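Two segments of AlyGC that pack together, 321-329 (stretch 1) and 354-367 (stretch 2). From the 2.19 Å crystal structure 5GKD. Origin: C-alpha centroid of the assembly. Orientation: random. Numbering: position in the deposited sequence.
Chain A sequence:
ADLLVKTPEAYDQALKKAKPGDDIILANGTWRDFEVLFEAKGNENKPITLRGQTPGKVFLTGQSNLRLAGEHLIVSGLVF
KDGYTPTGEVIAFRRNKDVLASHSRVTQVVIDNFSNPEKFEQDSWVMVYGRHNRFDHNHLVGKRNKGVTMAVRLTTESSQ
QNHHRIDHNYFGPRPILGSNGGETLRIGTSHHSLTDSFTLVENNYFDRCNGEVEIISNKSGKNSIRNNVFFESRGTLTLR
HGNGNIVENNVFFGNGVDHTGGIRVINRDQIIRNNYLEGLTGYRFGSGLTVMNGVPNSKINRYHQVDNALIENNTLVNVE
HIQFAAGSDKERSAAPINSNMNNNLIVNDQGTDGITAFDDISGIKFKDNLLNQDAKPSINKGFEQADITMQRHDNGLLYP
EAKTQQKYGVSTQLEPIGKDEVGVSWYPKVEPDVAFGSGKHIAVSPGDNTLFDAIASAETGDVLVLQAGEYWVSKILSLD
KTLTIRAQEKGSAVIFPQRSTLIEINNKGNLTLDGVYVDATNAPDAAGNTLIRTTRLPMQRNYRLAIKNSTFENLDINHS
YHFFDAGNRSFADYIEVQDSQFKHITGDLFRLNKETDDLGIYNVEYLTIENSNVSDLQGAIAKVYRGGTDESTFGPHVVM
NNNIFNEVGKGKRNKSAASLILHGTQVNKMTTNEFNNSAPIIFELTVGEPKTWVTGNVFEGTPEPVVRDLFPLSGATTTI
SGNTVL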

# COMPACT_ATOMS: atom_id res chain seq x y z
N HIS A 321 -9.60 17.62 34.45
CA HIS A 321 -10.44 18.52 33.67
C HIS A 321 -11.91 18.16 33.80
O HIS A 321 -12.31 17.02 33.51
CB HIS A 321 -10.00 18.53 32.21
CG HIS A 321 -8.62 19.07 32.01
ND1 HIS A 321 -8.35 20.42 31.99
CD2 HIS A 321 -7.43 18.45 31.87
CE1 HIS A 321 -7.05 20.61 31.83
NE2 HIS A 321 -6.47 19.43 31.75
N ILE A 322 -12.71 19.13 34.23
CA ILE A 322 -14.16 19.10 34.16
C ILE A 322 -14.55 20.24 33.24
O ILE A 322 -14.34 21.41 33.58
CB ILE A 322 -14.81 19.29 35.54
CG1 ILE A 322 -14.49 18.13 36.49
CG2 ILE A 322 -16.31 19.47 35.40
CD1 ILE A 322 -14.97 18.39 37.92
N GLN A 323 -15.13 19.93 32.09
CA GLN A 323 -15.30 20.93 31.04
C GLN A 323 -16.77 21.08 30.69
O GLN A 323 -17.43 20.11 30.30
CB GLN A 323 -14.43 20.58 29.84
CG GLN A 323 -12.96 20.53 30.23
CD GLN A 323 -11.98 20.72 29.06
OE1 GLN A 323 -12.35 20.60 27.90
NE2 GLN A 323 -10.73 21.02 29.39
N PHE A 324 -17.28 22.30 30.83
CA PHE A 324 -18.67 22.61 30.51
C PHE A 324 -18.71 23.41 29.22
O PHE A 324 -17.82 24.23 28.95
CB PHE A 324 -19.32 23.42 31.64
CG PHE A 324 -19.34 22.71 32.97
CD1 PHE A 324 -20.16 21.61 33.18
CD2 PHE A 324 -18.59 23.18 34.03
CE1 PHE A 324 -20.20 20.98 34.42
CE2 PHE A 324 -18.63 22.55 35.27
CZ PHE A 324 -19.44 21.46 35.46
N ALA A 325 -19.75 23.16 28.43
CA ALA A 325 -19.88 23.73 27.09
C ALA A 325 -18.69 23.40 26.19
O ALA A 325 -18.34 24.16 25.29
CB ALA A 325 -20.11 25.24 27.16
N ALA A 326 -18.06 22.25 26.43
CA ALA A 326 -16.92 21.83 25.62
C ALA A 326 -17.31 21.66 24.15
O ALA A 326 -18.41 21.22 23.82
CB ALA A 326 -16.35 20.52 26.16
N GLY A 327 -16.39 22.01 23.26
CA GLY A 327 -16.69 22.02 21.85
C GLY A 327 -17.35 23.28 21.35
O GLY A 327 -17.71 23.35 20.17
N SER A 328 -17.53 24.29 22.20
CA SER A 328 -18.21 25.50 21.77
C SER A 328 -17.45 26.16 20.63
O SER A 328 -16.23 26.37 20.73
CB SER A 328 -18.35 26.48 22.93
OG SER A 328 -18.88 27.71 22.49
N ASP A 329 -18.15 26.46 19.55
CA ASP A 329 -17.57 27.18 18.42
C ASP A 329 -18.71 27.66 17.55
O ASP A 329 -19.88 27.65 17.96
CB ASP A 329 -16.55 26.32 17.66
CG ASP A 329 -17.11 24.98 17.19
OD1 ASP A 329 -18.30 24.86 16.87
OD2 ASP A 329 -16.33 24.02 17.15
N GLY A 354 -10.34 22.14 38.71
CA GLY A 354 -10.27 21.54 37.40
C GLY A 354 -11.33 21.99 36.41
O GLY A 354 -11.34 21.49 35.28
N ILE A 355 -12.19 22.93 36.78
CA ILE A 355 -13.34 23.29 35.95
C ILE A 355 -12.95 24.36 34.95
O ILE A 355 -12.30 25.36 35.30
CB ILE A 355 -14.51 23.75 36.82
CG1 ILE A 355 -15.05 22.58 37.64
CG2 ILE A 355 -15.57 24.38 35.97
CD1 ILE A 355 -15.99 23.01 38.78
N THR A 356 -13.35 24.16 33.69
CA THR A 356 -13.25 25.19 32.67
C THR A 356 -14.59 25.31 31.95
O THR A 356 -15.13 24.30 31.49
CB THR A 356 -12.15 24.87 31.65
OG1 THR A 356 -10.90 24.66 32.32
CG2 THR A 356 -11.98 26.03 30.66
N ALA A 357 -15.12 26.52 31.85
CA ALA A 357 -16.30 26.77 31.04
C ALA A 357 -15.89 27.41 29.72
O ALA A 357 -15.08 28.35 29.70
CB ALA A 357 -17.30 27.68 31.77
N PHE A 358 -16.44 26.91 28.62
CA PHE A 358 -16.09 27.38 27.29
C PHE A 358 -17.20 28.20 26.65
O PHE A 358 -17.05 28.66 25.51
CB PHE A 358 -15.71 26.18 26.40
CG PHE A 358 -14.45 25.48 26.85
CD1 PHE A 358 -13.21 25.92 26.41
CD2 PHE A 358 -14.50 24.42 27.73
CE1 PHE A 358 -12.04 25.30 26.83
CE2 PHE A 358 -13.33 23.79 28.15
CZ PHE A 358 -12.10 24.23 27.70
N ASP A 359 -18.30 28.43 27.36
CA ASP A 359 -19.45 29.18 26.86
C ASP A 359 -20.29 29.54 28.08
O ASP A 359 -19.93 29.24 29.22
CB ASP A 359 -20.23 28.37 25.82
CG ASP A 359 -21.04 29.24 24.87
OD1 ASP A 359 -21.59 30.28 25.27
OD2 ASP A 359 -21.15 28.85 23.69
N ASP A 360 -21.43 30.18 27.84
CA ASP A 360 -22.37 30.44 28.91
C ASP A 360 -22.82 29.12 29.53
O ASP A 360 -23.20 28.19 28.82
CB ASP A 360 -23.58 31.21 28.37
CG ASP A 360 -24.57 31.56 29.44
OD1 ASP A 360 -24.21 32.33 30.35
OD2 ASP A 360 -25.71 31.08 29.40
N ILE A 361 -22.76 29.04 30.87
CA ILE A 361 -23.21 27.86 31.60
C ILE A 361 -24.35 28.19 32.56
O ILE A 361 -24.65 27.41 33.46
CB ILE A 361 -22.04 27.18 32.35
CG1 ILE A 361 -21.42 28.13 33.37
CG2 ILE A 361 -20.99 26.72 31.38
CD1 ILE A 361 -20.46 27.47 34.30
N SER A 362 -25.02 29.31 32.35
CA SER A 362 -26.13 29.66 33.22
C SER A 362 -27.31 28.71 33.05
O SER A 362 -28.24 28.77 33.86
CB SER A 362 -26.58 31.10 32.97
OG SER A 362 -27.35 31.20 31.79
N GLY A 363 -27.29 27.84 32.05
CA GLY A 363 -28.31 26.82 31.92
C GLY A 363 -28.06 25.57 32.73
O GLY A 363 -28.83 24.61 32.64
N ILE A 364 -26.98 25.54 33.49
CA ILE A 364 -26.73 24.49 34.47
C ILE A 364 -26.85 25.13 35.85
O ILE A 364 -26.08 26.04 36.19
CB ILE A 364 -25.34 23.87 34.31
CG1 ILE A 364 -25.08 23.36 32.89
CG2 ILE A 364 -25.14 22.76 35.32
CD1 ILE A 364 -23.66 22.85 32.71
N LYS A 365 -27.76 24.63 36.68
CA LYS A 365 -27.86 25.13 38.05
C LYS A 365 -27.09 24.21 38.98
O LYS A 365 -27.30 22.99 39.00
CB LYS A 365 -29.31 25.28 38.51
CG LYS A 365 -29.49 26.62 39.31
CD LYS A 365 -30.35 26.48 40.56
CE LYS A 365 -29.92 27.46 41.69
NZ LYS A 365 -29.92 28.94 41.38
N PHE A 366 -26.17 24.80 39.72
CA PHE A 366 -25.30 24.10 40.64
C PHE A 366 -25.84 24.29 42.06
O PHE A 366 -26.18 25.41 42.44
CB PHE A 366 -23.87 24.63 40.54
CG PHE A 366 -23.25 24.48 39.17
CD1 PHE A 366 -23.46 25.44 38.19
CD2 PHE A 366 -22.46 23.38 38.87
CE1 PHE A 366 -22.89 25.30 36.93
CE2 PHE A 366 -21.89 23.24 37.61
CZ PHE A 366 -22.10 24.20 36.64
N LYS A 367 -25.90 23.21 42.82
CA LYS A 367 -26.39 23.26 44.19
C LYS A 367 -25.69 22.20 45.02
O LYS A 367 -25.55 21.06 44.58
CB LYS A 367 -27.90 23.03 44.23
CG LYS A 367 -28.66 24.17 44.80
CD LYS A 367 -30.11 24.04 44.41
CE LYS A 367 -30.95 25.01 45.25
NZ LYS A 367 -30.45 26.43 45.25
O HOH W 1 -10.87 22.22 32.90

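Segments 321-329 and 354-367 of AlyGC pair in parallel over a short stretch, Ile322, Gln323 and Phe324 in register with Ile355, Thr356 and Ala357, and together they bury 697 Å². His321 lies level with Gly354, whose carbonyl O is 3.5 Å from His321 CA in a CA-H...O contact. Water 1 links the two segments here: it donates to Gly354 O at 2.5 Å and also hydrogen-bonds His321 ND1 (3.2 Å) and Thr356 OG1 (2.5 Å). Gly354 has a positive phi of 74°, a conformation that favours glycine.

Ile322 uses both its backbone polar groups across the gap. Its N donates to Gly354 O at 2.9 Å, nearly straight at 176°, and its O accepts from Thr356 N, also at 2.9 Å; the same Ile322 O lies 3.2 Å from Ile355 CA. Bonding thus skips to the residues before and after the register partner, as parallel pairing requires. The side chains of Ile322 and Ile355 share one face of the sheet and touch, Ile322 CB to Ile355 CG1, at 3.9 Å.

Gln323 turns to the other face, with Thr356. Its CA approaches Thr356 O at 3.4 Å, and Gln323 OE1 lies 3.3 Å from Phe358 CE2.

Phe324 continues the ladder, its N donating to Thr356 O (3.0 Å) and its O accepting from Phe358 N (3.0 Å). Its side chain returns to the face of Ile322 and Ile355, and the residue as a whole has 140 Å² covered by the other segment, the largest value in the contact. Ile355 CG2 meets the ring edge at CE2 (3.6 Å), Ile364 CD1 lies 3.7 Å from CD1 of Phe324, and Ile361 CG2 packs 3.7 Å from Phe324 CB. Phe366 presents its edge to the face of the Phe324 ring, with centroids 5.4 Å apart and planes at 77°. The second strand of the partner segment, 364-367, therefore helps to enclose this ring.

At Phe324 and Ala325 the chain turns a corner. Ala325, at phi/psi 57/30°, points its CB toward the partner, 3.4 Å from Asp359 CB, and begins a type II turn ending at Ser328, closed by a weak bond from Ser328 N to Ala325 O (3.2 Å). Within it, Ala326 CA lies 4.1 Å from Phe358 CD2, while Gly327 adopts a phi of 85° that would jam a CB against the preceding carbonyl. Ser328 then points back, and its OG donates to Asp359 OD2 at 2.8 Å. Asp329 points away and does not touch the other segment.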